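Local coordinates for 3-oxoacyl-[acyl-carrier-protein] reductase (Sinorhizobium meliloti, PDB 3U9L) that probably reduces 3-oxoacyl groups on acyl carrier protein with NADPH, as a member of the short-chain dehydrogenase/reductase family, at residues P155-A158 against P159-A163; A171-Y174 against A175-S179; A210-A213 against E214-G218; T254-G257 against K258-F261; D270-D273 against V274-V278. All blocks are in the same frame, centred on the assembly; numbering follows the deposited sequence.

Interaction 1. Residues P155-A158 against P159-A163; sequences PYLA and PYFAA
L157 caps the helix that begins at A158, and its carbonyl oxygen is held by two amides of the first turn. F161 N gives the straighter bond, 3.0 Å to L157 O with an N-H...O angle of 169°, while Y160 N adds a weak, bent one. One residue on, A162 N closes the next turn on A158 O at 2.8 Å. P159 has no amide hydrogen, which costs nothing in this first turn. The tight apolar spot is a CH-pi contact: L157 CB sits over the middle of one F161 ring face, 3.9 Å from the centroid and only 5° off the normal. With F161 CG anti to its own carbonyl carbon (chi1 -73°), the ring is swung toward L157 so that one face meets L157 CB. The Y160 side is looser. L157 and Y160 run side by side, but only L157 CD2 and Y160 CD2 come near, at 4.2 Å, and both Y160 and F161 are partly exposed. M98 adjoins both L157 and Y160, and Q173 of the second subunit packs on A158 and F161. Y160 opens a sequence fitting the YxxxK signature of short-chain dehydrogenases/reductases, so this turn probably carries the active-site tyrosine.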
loop_
_atom_site.group_PDB
_atom_site.type_symbol
_atom_site.label_atom_id
_atom_site.label_comp_id
_atom_site.label_asym_id
_atom_site.label_seq_id
_atom_site.Cartn_x
_atom_site.Cartn_y
_atom_site.Cartn_z
ATOM N N PRO A 155 6.485 -10.372 -10.518
ATOM C CA PRO A 155 7.477 -9.864 -9.576
ATOM C C PRO A 155 8.219 -8.665 -10.198
ATOM O O PRO A 155 8.011 -8.379 -11.376
ATOM C CB PRO A 155 8.443 -11.067 -9.421
ATOM C CG PRO A 155 7.710 -12.240 -10.000
ATOM C CD PRO A 155 6.811 -11.702 -11.038
ATOM N N TYR A 156 9.108 -8.020 -9.460
ATOM C CA TYR A 156 10.015 -7.008 -10.027
ATOM C C TYR A 156 9.429 -5.653 -10.254
ATOM O O TYR A 156 10.025 -4.860 -10.997
ATOM C CB TYR A 156 10.760 -7.473 -11.331
ATOM C CG TYR A 156 12.015 -8.286 -11.041
ATOM C CD1 TYR A 156 12.070 -9.115 -9.932
ATOM C CD2 TYR A 156 13.127 -8.280 -11.913
ATOM C CE1 TYR A 156 13.215 -9.901 -9.647
ATOM C CE2 TYR A 156 14.301 -9.081 -11.634
ATOM C CZ TYR A 156 14.321 -9.871 -10.495
ATOM O OH TYR A 156 15.391 -10.660 -10.145
ATOM N N LEU A 157 8.287 -5.360 -9.627
ATOM C CA LEU A 157 7.786 -3.974 -9.625
ATOM C C LEU A 157 7.398 -3.537 -8.193
ATOM O O LEU A 157 6.527 -2.694 -8.035
ATOM C CB LEU A 157 6.591 -3.788 -10.575
ATOM C CG LEU A 157 6.871 -3.899 -12.089
ATOM C CD1 LEU A 157 6.743 -5.337 -12.503
ATOM C CD2 LEU A 157 5.916 -2.969 -12.914
ATOM N N ALA A 158 8.068 -4.070 -7.175
ATOM C CA ALA A 158 7.604 -3.877 -5.778
ATOM C C ALA A 158 7.362 -2.437 -5.354
ATOM O O ALA A 158 6.317 -2.141 -4.823
ATOM C CB ALA A 158 8.442 -4.636 -4.747
ATOM N N PRO A 159 8.314 -1.516 -5.594
ATOM C CA PRO A 159 8.023 -0.159 -5.094
ATOM C C PRO A 159 6.782 0.479 -5.740
ATOM O O PRO A 159 6.132 1.336 -5.142
ATOM C CB PRO A 159 9.254 0.655 -5.530
ATOM C CG PRO A 159 10.320 -0.368 -5.912
ATOM C CD PRO A 159 9.529 -1.550 -6.439
ATOM N N TYR A 160 6.501 0.103 -6.976
ATOM C CA TYR A 160 5.349 0.567 -7.702
ATOM C C TYR A 160 4.042 -0.082 -7.205
ATOM O O TYR A 160 3.097 0.614 -6.868
ATOM C CB TYR A 160 5.526 0.321 -9.211
ATOM C CG TYR A 160 4.290 0.651 -9.991
ATOM C CD1 TYR A 160 3.791 1.965 -10.035
ATOM C CD2 TYR A 160 3.583 -0.339 -10.644
ATOM C CE1 TYR A 160 2.639 2.275 -10.726
ATOM C CE2 TYR A 160 2.451 -0.046 -11.351
ATOM C CZ TYR A 160 1.968 1.263 -11.385
ATOM O OH TYR A 160 0.804 1.525 -12.092
ATOM N N PHE A 161 3.986 -1.401 -7.213
ATOM C CA PHE A 161 2.839 -2.150 -6.722
ATOM C C PHE A 161 2.528 -1.795 -5.255
ATOM O O PHE A 161 1.387 -1.740 -4.908
ATOM C CB PHE A 161 3.077 -3.665 -6.849
ATOM C CG PHE A 161 3.015 -4.198 -8.303
ATOM C CD1 PHE A 161 2.556 -3.403 -9.322
ATOM C CD2 PHE A 161 3.372 -5.518 -8.589
ATOM C CE1 PHE A 161 2.467 -3.889 -10.640
ATOM C CE2 PHE A 161 3.289 -6.022 -9.904
ATOM C CZ PHE A 161 2.820 -5.205 -10.915
ATOM N N ALA A 162 3.551 -1.630 -4.399
ATOM C CA ALA A 162 3.331 -1.155 -3.032
ATOM C C ALA A 162 2.574 0.184 -3.028
ATOM O O ALA A 162 1.591 0.386 -2.296
ATOM C CB ALA A 162 4.676 -0.961 -2.343
ATOM N N ALA A 163 3.084 1.147 -3.777
ATOM C CA ALA A 163 2.471 2.463 -3.796
ATOM C C ALA A 163 1.044 2.378 -4.312
ATOM O O ALA A 163 0.163 3.032 -3.785
ATOM C CB ALA A 163 3.280 3.431 -4.591
#

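Interaction 2. Residues A171-Y174 against A175-S179; sequences AVQY and ARELS
Q173 O takes two amides of the following turn: E177 N binds it at 3.0 Å in the carbonyl plane, and R176 N adds a weak, bent bond. The shortest bond, L178 N to Y174 O at 2.8 Å, comes in tilted 18° from that carbonyl's plane. Along the helix the side chains pair four residues apart. V172 and R176 lie alongside, with V172 CG1 4.1 Å from R176 NH1; a bend at chi2 (8°) folds the arginine back, bringing its CD to 3.5 Å from V172 O. Y174 meets L178 through one ring carbon, CD1, at 4.0 Å from the leucine CD1. The Q173 amide and E177 carboxylate are turned 83° apart and do not bond to each other. They serve the second subunit instead: Q173 NE2 reaches P154 O there, and E177 binds the backbone N of A103 and of Y156 there, so these buried polar ends are satisfied across the dimer interface. Within the chain, Y174 OH bonds Q123 of helix 108-136. A171, Y174 and L178 lean on strand 139-144, and V172 and A175 on strand 183-190, placing this helix as the crossover between the two strands.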
loop_
_atom_site.group_PDB
_atom_site.type_symbol
_atom_site.label_atom_id
_atom_site.label_comp_id
_atom_site.label_asym_id
_atom_site.label_seq_id
_atom_site.Cartn_x
_atom_site.Cartn_y
_atom_site.Cartn_z
ATOM N N ALA A 171 -8.091 5.290 -1.244
ATOM C CA ALA A 171 -9.304 5.663 -1.986
ATOM C C ALA A 171 -10.546 5.149 -1.261
ATOM O O ALA A 171 -11.603 5.789 -1.215
ATOM C CB ALA A 171 -9.249 5.067 -3.405
ATOM N N VAL A 172 -10.410 3.948 -0.730
ATOM C CA VAL A 172 -11.520 3.273 -0.077
ATOM C C VAL A 172 -11.898 3.992 1.198
ATOM O O VAL A 172 -13.047 4.210 1.447
ATOM C CB VAL A 172 -11.160 1.761 0.113
ATOM C CG1 VAL A 172 -12.134 1.030 1.070
ATOM C CG2 VAL A 172 -11.223 1.140 -1.279
ATOM N N GLN A 173 -10.898 4.410 1.958
ATOM C CA GLN A 173 -11.098 5.146 3.166
ATOM C C GLN A 173 -11.806 6.476 2.938
ATOM O O GLN A 173 -12.784 6.797 3.652
ATOM C CB GLN A 173 -9.741 5.337 3.883
ATOM C CG GLN A 173 -9.059 4.023 4.382
ATOM C CD GLN A 173 -9.651 3.582 5.685
ATOM O OE1 GLN A 173 -9.333 4.148 6.795
ATOM N NE2 GLN A 173 -10.549 2.602 5.604
ATOM N N TYR A 174 -11.367 7.232 1.932
ATOM C CA TYR A 174 -11.989 8.516 1.610
ATOM C C TYR A 174 -13.429 8.321 1.175
ATOM O O TYR A 174 -14.295 9.123 1.518
ATOM C CB TYR A 174 -11.221 9.206 0.489
ATOM C CG TYR A 174 -10.127 10.150 0.957
ATOM C CD1 TYR A 174 -10.445 11.402 1.513
ATOM C CD2 TYR A 174 -8.800 9.846 0.769
ATOM C CE1 TYR A 174 -9.455 12.308 1.901
ATOM C CE2 TYR A 174 -7.779 10.759 1.169
ATOM C CZ TYR A 174 -8.124 11.984 1.745
ATOM O OH TYR A 174 -7.148 12.903 2.123
ATOM N N ALA A 175 -13.685 7.254 0.418
ATOM C CA ALA A 175 -15.050 6.925 0.007
ATOM C C ALA A 175 -15.992 6.946 1.217
ATOM O O ALA A 175 -17.074 7.563 1.154
ATOM C CB ALA A 175 -15.098 5.527 -0.681
ATOM N N ARG A 176 -15.582 6.308 2.321
ATOM C CA ARG A 176 -16.422 6.265 3.550
ATOM C C ARG A 176 -16.445 7.613 4.263
ATOM O O ARG A 176 -17.472 8.053 4.757
ATOM C CB ARG A 176 -15.866 5.276 4.583
ATOM C CG ARG A 176 -15.813 3.786 4.239
ATOM C CD ARG A 176 -16.127 3.445 2.862
ATOM N NE ARG A 176 -15.841 2.012 2.635
ATOM C CZ ARG A 176 -16.360 1.313 1.632
ATOM N NH1 ARG A 176 -16.067 0.020 1.542
ATOM N NH2 ARG A 176 -17.204 1.882 0.750
ATOM N N GLU A 177 -15.278 8.230 4.362
ATOM C CA GLU A 177 -15.119 9.421 5.167
ATOM C C GLU A 177 -15.739 10.649 4.481
ATOM O O GLU A 177 -16.061 11.614 5.141
ATOM C CB GLU A 177 -13.643 9.666 5.482
ATOM C CG GLU A 177 -12.922 8.531 6.301
ATOM C CD GLU A 177 -11.434 8.881 6.569
ATOM O OE1 GLU A 177 -11.087 10.076 6.471
ATOM O OE2 GLU A 177 -10.586 7.981 6.845
ATOM N N LEU A 178 -15.936 10.600 3.172
ATOM C CA LEU A 178 -16.541 11.703 2.471
ATOM C C LEU A 178 -18.016 11.465 2.209
ATOM O O LEU A 178 -18.702 12.367 1.697
ATOM C CB LEU A 178 -15.870 11.922 1.108
ATOM C CG LEU A 178 -14.387 12.332 1.121
ATOM C CD1 LEU A 178 -13.864 12.351 -0.292
ATOM C CD2 LEU A 178 -14.269 13.735 1.791
ATOM N N SER A 179 -18.497 10.247 2.436
ATOM C CA SER A 179 -19.859 9.991 1.993
ATOM C C SER A 179 -20.922 10.918 2.718
ATOM O O SER A 179 -21.922 11.303 2.103
ATOM C CB SER A 179 -20.255 8.520 2.137
ATOM O OG SER A 179 -20.218 8.212 3.508
#

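Interaction 3. Residues A210-A213 against E214-G218; sequences ARQA and EYEAG
A210-A213 and E214-G218 form one continuous helical run, in which each of four carbonyls accepts the amide four residues on. E214 N to A210 O and E216 N to Q212 O both measure 3.0 Å. Y215 N to R211 O is longer at 3.2 Å, and A217 N to A213 O is the most bent of the four at 136°. Beyond A217 the chain leaves the helix, and G218 N makes weak bonds back to E214 O and Y215 O. On the outer side Q212 and E216 approach one another, their amide and carboxylate planes only 24° apart. The direct touch is apolar to polar, Q212 CG against E216 OE2 at 3.8 Å. Q212 CG is anti to the backbone N (chi1 177°), and the chain runs on extended beyond it. A water joins the two ends: it donates to E216 OE2 at 2.7 Å and takes a weak bond from Q212 NE2. On the inner side, R211 O lies at the edge of the buried Y215 ring, in its plane, 3.4 Å from CD1. Outside the segments, E104 pairs with both R211 NH1 and Y215 OH, and R134 of the second subunit forms a salt bridge with E214 OE1. W181 of that subunit meets the Y215 ring edge-to-face. This short, mostly exposed helix, anchored by one aromatic, follows strand 183-190, in the stretch that in short-chain dehydrogenases/reductases commonly forms the variable substrate-binding lid, a role consistent with its place here.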
loop_
_atom_site.group_PDB
_atom_site.type_symbol
_atom_site.label_atom_id
_atom_site.label_comp_id
_atom_site.label_asym_id
_atom_site.label_seq_id
_atom_site.Cartn_x
_atom_site.Cartn_y
_atom_site.Cartn_z
ATOM N N ALA A 210 25.089 -2.464 -8.329
ATOM C CA ALA A 210 25.846 -3.610 -7.851
ATOM C C ALA A 210 24.944 -4.706 -7.277
ATOM O O ALA A 210 25.165 -5.886 -7.549
ATOM C CB ALA A 210 26.841 -3.160 -6.786
ATOM N N ARG A 211 23.959 -4.317 -6.443
ATOM C CA ARG A 211 22.993 -5.290 -5.922
ATOM C C ARG A 211 22.185 -5.941 -7.052
ATOM O O ARG A 211 21.970 -7.135 -7.050
ATOM C CB ARG A 211 22.039 -4.656 -4.898
ATOM C CG ARG A 211 21.092 -5.653 -4.226
ATOM C CD ARG A 211 21.704 -6.160 -2.951
ATOM N NE ARG A 211 22.198 -5.034 -2.138
ATOM C CZ ARG A 211 21.922 -4.795 -0.854
ATOM N NH1 ARG A 211 21.130 -5.584 -0.132
ATOM N NH2 ARG A 211 22.475 -3.731 -0.293
ATOM N N GLN A 212 21.742 -5.141 -8.016
ATOM C CA GLN A 212 21.041 -5.677 -9.160
ATOM C C GLN A 212 21.951 -6.648 -9.933
ATOM O O GLN A 212 21.520 -7.758 -10.324
ATOM C CB GLN A 212 20.606 -4.529 -10.066
ATOM C CG GLN A 212 19.923 -4.995 -11.337
ATOM C CD GLN A 212 19.088 -3.894 -11.981
ATOM O OE1 GLN A 212 19.484 -2.737 -12.015
ATOM N NE2 GLN A 212 17.899 -4.256 -12.452
ATOM N N ALA A 213 23.228 -6.271 -10.095
ATOM C CA ALA A 213 24.158 -7.180 -10.797
ATOM C C ALA A 213 24.311 -8.508 -10.054
ATOM O O ALA A 213 24.412 -9.556 -10.700
ATOM C CB ALA A 213 25.504 -6.520 -11.088
ATOM N N GLU A 214 24.280 -8.502 -8.719
ATOM C CA GLU A 214 24.249 -9.768 -7.974
ATOM C C GLU A 214 23.059 -10.605 -8.320
ATOM O O GLU A 214 23.161 -11.835 -8.357
ATOM C CB GLU A 214 24.188 -9.578 -6.446
ATOM C CG GLU A 214 25.485 -9.317 -5.793
ATOM C CD GLU A 214 25.305 -8.846 -4.331
ATOM O OE1 GLU A 214 24.629 -9.548 -3.522
ATOM O OE2 GLU A 214 25.902 -7.787 -3.993
ATOM N N TYR A 215 21.899 -9.975 -8.498
ATOM C CA TYR A 215 20.689 -10.734 -8.841
ATOM C C TYR A 215 20.840 -11.378 -10.239
ATOM O O TYR A 215 20.458 -12.525 -10.457
ATOM C CB TYR A 215 19.427 -9.837 -8.750
ATOM C CG TYR A 215 18.770 -9.868 -7.374
ATOM C CD1 TYR A 215 19.375 -9.267 -6.297
ATOM C CD2 TYR A 215 17.584 -10.569 -7.166
ATOM C CE1 TYR A 215 18.793 -9.326 -4.989
ATOM C CE2 TYR A 215 16.988 -10.656 -5.904
ATOM C CZ TYR A 215 17.592 -10.031 -4.820
ATOM O OH TYR A 215 16.985 -10.077 -3.588
ATOM N N GLU A 216 21.435 -10.633 -11.160
ATOM C CA GLU A 216 21.619 -11.079 -12.531
ATOM C C GLU A 216 22.654 -12.208 -12.690
ATOM O O GLU A 216 22.567 -13.005 -13.593
ATOM C CB GLU A 216 21.947 -9.858 -13.397
ATOM C CG GLU A 216 20.695 -9.003 -13.581
ATOM C CD GLU A 216 20.930 -7.598 -14.211
ATOM O OE1 GLU A 216 22.132 -7.171 -14.317
ATOM O OE2 GLU A 216 19.903 -6.938 -14.617
ATOM N N ALA A 217 23.617 -12.286 -11.780
ATOM C CA ALA A 217 24.649 -13.298 -11.854
ATOM C C ALA A 217 24.340 -14.488 -10.956
ATOM O O ALA A 217 25.021 -15.503 -11.013
ATOM C CB ALA A 217 26.018 -12.670 -11.470
ATOM N N GLY A 218 23.318 -14.383 -10.108
ATOM C CA GLY A 218 22.972 -15.498 -9.217
ATOM C C GLY A 218 21.776 -16.285 -9.735
ATOM O O GLY A 218 21.530 -16.314 -10.915
HETATM O O HOH W 1 17.512 -7.457 -13.383
#

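Interaction 4. Residues T254-G257 against K258-F261; sequences TASG and KRPF
A type II beta turn runs from A255 to K258 and is closed by K258 N bonding A255 O at 3.0 Å (156°), the donor lying above the carbonyl plane. G257 takes the left-handed third position (phi 86°), where any side chain would jam against the carbonyl oxygen before it. Across the turn, bends at chi3 and chi4 curl K258 back and set its NZ 3.5 Å from A255 CB. T254 turns its methyl CG2 onto K258 O at 3.3 Å. R259 runs extended from CG to NE past T254: its CG passes T254 CB at 4.0 Å, and T254 O then stands over one guanidinium face, 3.2 Å from NH2 but badly angled for a bond. Its nitrogens bond other partners: NE to V251 O, NH2 to V252 O, NH1 in a salt bridge to E184. A leucine in place of R259 would probably leave E184 without its charge mate and the carbonyls of V251 and V252 without these donors. The turn thus joins helix 242-252, whose last carbonyls R259 holds, to strand 262-265, while E184 ties it to strand 183-190 and F261 packs on helix 158-179.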
loop_
_atom_site.group_PDB
_atom_site.type_symbol
_atom_site.label_atom_id
_atom_site.label_comp_id
_atom_site.label_asym_id
_atom_site.label_seq_id
_atom_site.Cartn_x
_atom_site.Cartn_y
_atom_site.Cartn_z
ATOM N N THR A 254 -23.154 8.599 -15.691
ATOM C CA THR A 254 -24.170 7.872 -14.934
ATOM C C THR A 254 -24.779 8.816 -13.918
ATOM O O THR A 254 -24.077 9.677 -13.397
ATOM C CB THR A 254 -23.540 6.684 -14.200
ATOM O OG1 THR A 254 -23.056 5.778 -15.171
ATOM C CG2 THR A 254 -24.575 5.950 -13.338
ATOM N N ALA A 255 -26.072 8.655 -13.614
ATOM C CA ALA A 255 -26.756 9.569 -12.689
ATOM C C ALA A 255 -26.140 9.551 -11.293
ATOM O O ALA A 255 -25.591 8.538 -10.848
ATOM C CB ALA A 255 -28.278 9.272 -12.622
ATOM N N SER A 256 -26.241 10.679 -10.600
ATOM C CA SER A 256 -25.612 10.802 -9.309
ATOM C C SER A 256 -26.239 9.806 -8.343
ATOM O O SER A 256 -27.457 9.592 -8.354
ATOM C CB SER A 256 -25.774 12.201 -8.750
ATOM O OG SER A 256 -25.079 12.247 -7.520
ATOM N N GLY A 257 -25.416 9.176 -7.512
ATOM C CA GLY A 257 -25.958 8.146 -6.645
ATOM C C GLY A 257 -26.044 6.756 -7.256
ATOM O O GLY A 257 -26.207 5.774 -6.523
ATOM N N LYS A 258 -25.963 6.642 -8.573
ATOM C CA LYS A 258 -25.939 5.315 -9.200
ATOM C C LYS A 258 -24.593 4.926 -9.840
ATOM O O LYS A 258 -24.527 3.986 -10.632
ATOM C CB LYS A 258 -27.037 5.185 -10.264
ATOM C CG LYS A 258 -28.490 5.414 -9.733
ATOM C CD LYS A 258 -29.523 4.894 -10.794
ATOM C CE LYS A 258 -29.914 5.939 -11.872
ATOM N NZ LYS A 258 -30.741 7.115 -11.334
ATOM N N ARG A 259 -23.531 5.646 -9.524
ATOM C CA ARG A 259 -22.209 5.257 -10.032
ATOM C C ARG A 259 -21.617 3.978 -9.402
ATOM O O ARG A 259 -21.687 3.782 -8.187
ATOM C CB ARG A 259 -21.263 6.444 -9.905
ATOM C CG ARG A 259 -21.778 7.606 -10.719
ATOM C CD ARG A 259 -20.857 8.759 -10.670
ATOM N NE ARG A 259 -21.217 9.785 -11.653
ATOM C CZ ARG A 259 -21.734 10.980 -11.348
ATOM N NH1 ARG A 259 -21.920 11.325 -10.078
ATOM N NH2 ARG A 259 -21.993 11.859 -12.316
ATOM N N PRO A 260 -20.996 3.115 -10.231
ATOM C CA PRO A 260 -20.396 1.900 -9.672
ATOM C C PRO A 260 -19.258 2.317 -8.762
ATOM O O PRO A 260 -18.610 3.312 -9.083
ATOM C CB PRO A 260 -19.799 1.179 -10.890
ATOM C CG PRO A 260 -19.893 2.196 -12.099
ATOM C CD PRO A 260 -20.579 3.438 -11.615
ATOM N N PHE A 261 -18.982 1.542 -7.717
ATOM C CA PHE A 261 -17.812 1.759 -6.869
ATOM C C PHE A 261 -16.432 1.420 -7.540
ATOM O O PHE A 261 -15.512 2.176 -7.389
ATOM C CB PHE A 261 -17.963 0.976 -5.553
ATOM C CG PHE A 261 -16.882 1.265 -4.547
ATOM C CD1 PHE A 261 -16.796 2.506 -3.952
ATOM C CD2 PHE A 261 -15.956 0.290 -4.195
ATOM C CE1 PHE A 261 -15.806 2.788 -3.023
ATOM C CE2 PHE A 261 -14.957 0.557 -3.248
ATOM C CZ PHE A 261 -14.882 1.815 -2.665
#

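Interaction 5. Residues D270-D273 against V274-V278; sequences DGAD and VGFSV
The D273 and V274 side chains cross at a slant in the first turn of helix 272-289, whose N-cap is G271. Just ahead, D270 makes an Asx turn, its OD1 accepting A272 N at 3.0 Å. D273 CB starts beside the next amide, 3.2 Å from V274 N. The first torsion places CG between the backbone N and the carbonyl carbon (chi1 55°), a crowded position that brings the carboxylate near the following amide. OD1 stands 3.1 Å from V274 N and 3.8 Å from V274 CG2, with OD2 a little farther off, 4.2 Å from the same methyl. A negative group beside the first amides is likely to suit the positive end of the helix dipole. A lysine in its place would probably lose that match, leaving the helix start without its nearby negative charge and V274 CG2 without the carboxylate it touches. G271 O receives G275 N in a nearly straight bond and V274 N in a weak one. On the buried face F276 N bonds A272 O at 2.8 Å, while F276 CD2 brushes A272 CB at 4.2 Å; its ring also makes a cation-pi contact with R262 and packs on H264, both of strand 262-265. S277 N bonds D273 O from above the carbonyl plane. One residue on, V274 O is shared: V278 N and S277 OG approach it from the same face of its plane, the hydroxyl donating at 3.2 Å.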
loop_
_atom_site.group_PDB
_atom_site.type_symbol
_atom_site.label_atom_id
_atom_site.label_comp_id
_atom_site.label_asym_id
_atom_site.label_seq_id
_atom_site.Cartn_x
_atom_site.Cartn_y
_atom_site.Cartn_z
ATOM N N ASP A 270 -6.422 -10.689 -15.373
ATOM C CA ASP A 270 -5.581 -11.151 -14.291
ATOM C C ASP A 270 -6.352 -11.456 -12.953
ATOM O O ASP A 270 -5.714 -11.861 -11.986
ATOM C CB ASP A 270 -4.417 -10.180 -14.007
ATOM C CG ASP A 270 -4.877 -8.824 -13.434
ATOM O OD1 ASP A 270 -5.934 -8.752 -12.690
ATOM O OD2 ASP A 270 -4.184 -7.810 -13.776
ATOM N N GLY A 271 -7.666 -11.258 -12.919
ATOM C CA GLY A 271 -8.483 -11.677 -11.773
ATOM C C GLY A 271 -8.836 -10.591 -10.756
ATOM O O GLY A 271 -9.533 -10.836 -9.781
ATOM N N ALA A 272 -8.351 -9.371 -10.957
ATOM C CA ALA A 272 -8.638 -8.296 -10.001
ATOM C C ALA A 272 -10.154 -8.062 -9.909
ATOM O O ALA A 272 -10.619 -7.578 -8.895
ATOM C CB ALA A 272 -7.923 -7.009 -10.338
ATOM N N ASP A 273 -10.894 -8.430 -10.945
ATOM C CA ASP A 273 -12.328 -8.282 -10.890
ATOM C C ASP A 273 -12.888 -9.162 -9.796
ATOM O O ASP A 273 -13.767 -8.741 -9.075
ATOM C CB ASP A 273 -12.996 -8.578 -12.240
ATOM C CG ASP A 273 -12.647 -9.938 -12.798
ATOM O OD1 ASP A 273 -11.523 -10.439 -12.619
ATOM O OD2 ASP A 273 -13.500 -10.522 -13.481
ATOM N N VAL A 274 -12.351 -10.371 -9.679
ATOM C CA VAL A 274 -12.773 -11.358 -8.721
ATOM C C VAL A 274 -12.213 -10.966 -7.356
ATOM O O VAL A 274 -12.948 -10.917 -6.364
ATOM C CB VAL A 274 -12.192 -12.775 -9.090
ATOM C CG1 VAL A 274 -12.596 -13.772 -8.043
ATOM C CG2 VAL A 274 -12.719 -13.249 -10.401
ATOM N N GLY A 275 -10.902 -10.711 -7.272
ATOM C CA GLY A 275 -10.325 -10.292 -5.998
ATOM C C GLY A 275 -11.085 -9.082 -5.390
ATOM O O GLY A 275 -11.506 -9.089 -4.233
ATOM N N PHE A 276 -11.248 -8.013 -6.159
ATOM C CA PHE A 276 -11.873 -6.835 -5.597
ATOM C C PHE A 276 -13.342 -7.036 -5.270
ATOM O O PHE A 276 -13.855 -6.418 -4.374
ATOM C CB PHE A 276 -11.722 -5.598 -6.497
ATOM C CG PHE A 276 -10.420 -4.822 -6.265
ATOM C CD1 PHE A 276 -10.092 -4.332 -5.016
ATOM C CD2 PHE A 276 -9.531 -4.591 -7.307
ATOM C CE1 PHE A 276 -8.891 -3.634 -4.816
ATOM C CE2 PHE A 276 -8.317 -3.886 -7.115
ATOM C CZ PHE A 276 -8.019 -3.394 -5.871
ATOM N N SER A 277 -14.036 -7.862 -6.018
ATOM C CA SER A 277 -15.428 -7.988 -5.728
ATOM C C SER A 277 -15.614 -8.770 -4.401
ATOM O O SER A 277 -16.535 -8.483 -3.621
ATOM C CB SER A 277 -16.146 -8.623 -6.929
ATOM O OG SER A 277 -15.977 -10.022 -6.768
ATOM N N VAL A 278 -14.732 -9.722 -4.114
ATOM C CA VAL A 278 -14.656 -10.307 -2.767
ATOM C C VAL A 278 -14.236 -9.277 -1.710
ATOM O O VAL A 278 -14.932 -9.113 -0.677
ATOM C CB VAL A 278 -13.706 -11.559 -2.695
ATOM C CG1 VAL A 278 -13.506 -11.987 -1.235
ATOM C CG2 VAL A 278 -14.284 -12.710 -3.547
#

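How the interactions relate
The five contacts follow one another along the chain. Interactions 1 and 2 occupy the start and end of helix 158-179, their centres 24 Å apart, so one helix links the probable active-site tyrosine to dimer-forming residues. Pairing of two subunits brings the end of that helix against the 155-158 loop of the partner. Interaction 3 lies farthest out, 32 Å from the chain's centre, yet touches interaction 1 where Y156 OH packs on Y215 CD2 at 3.7 Å. Interaction 4, at the other side of the chain's centre, reaches interaction 2 through F261. Interaction 5, about 20 Å from interaction 4 between centres, follows strand 262-265, outermost within this chain in the seven-stranded parallel Rossmann-type sheet.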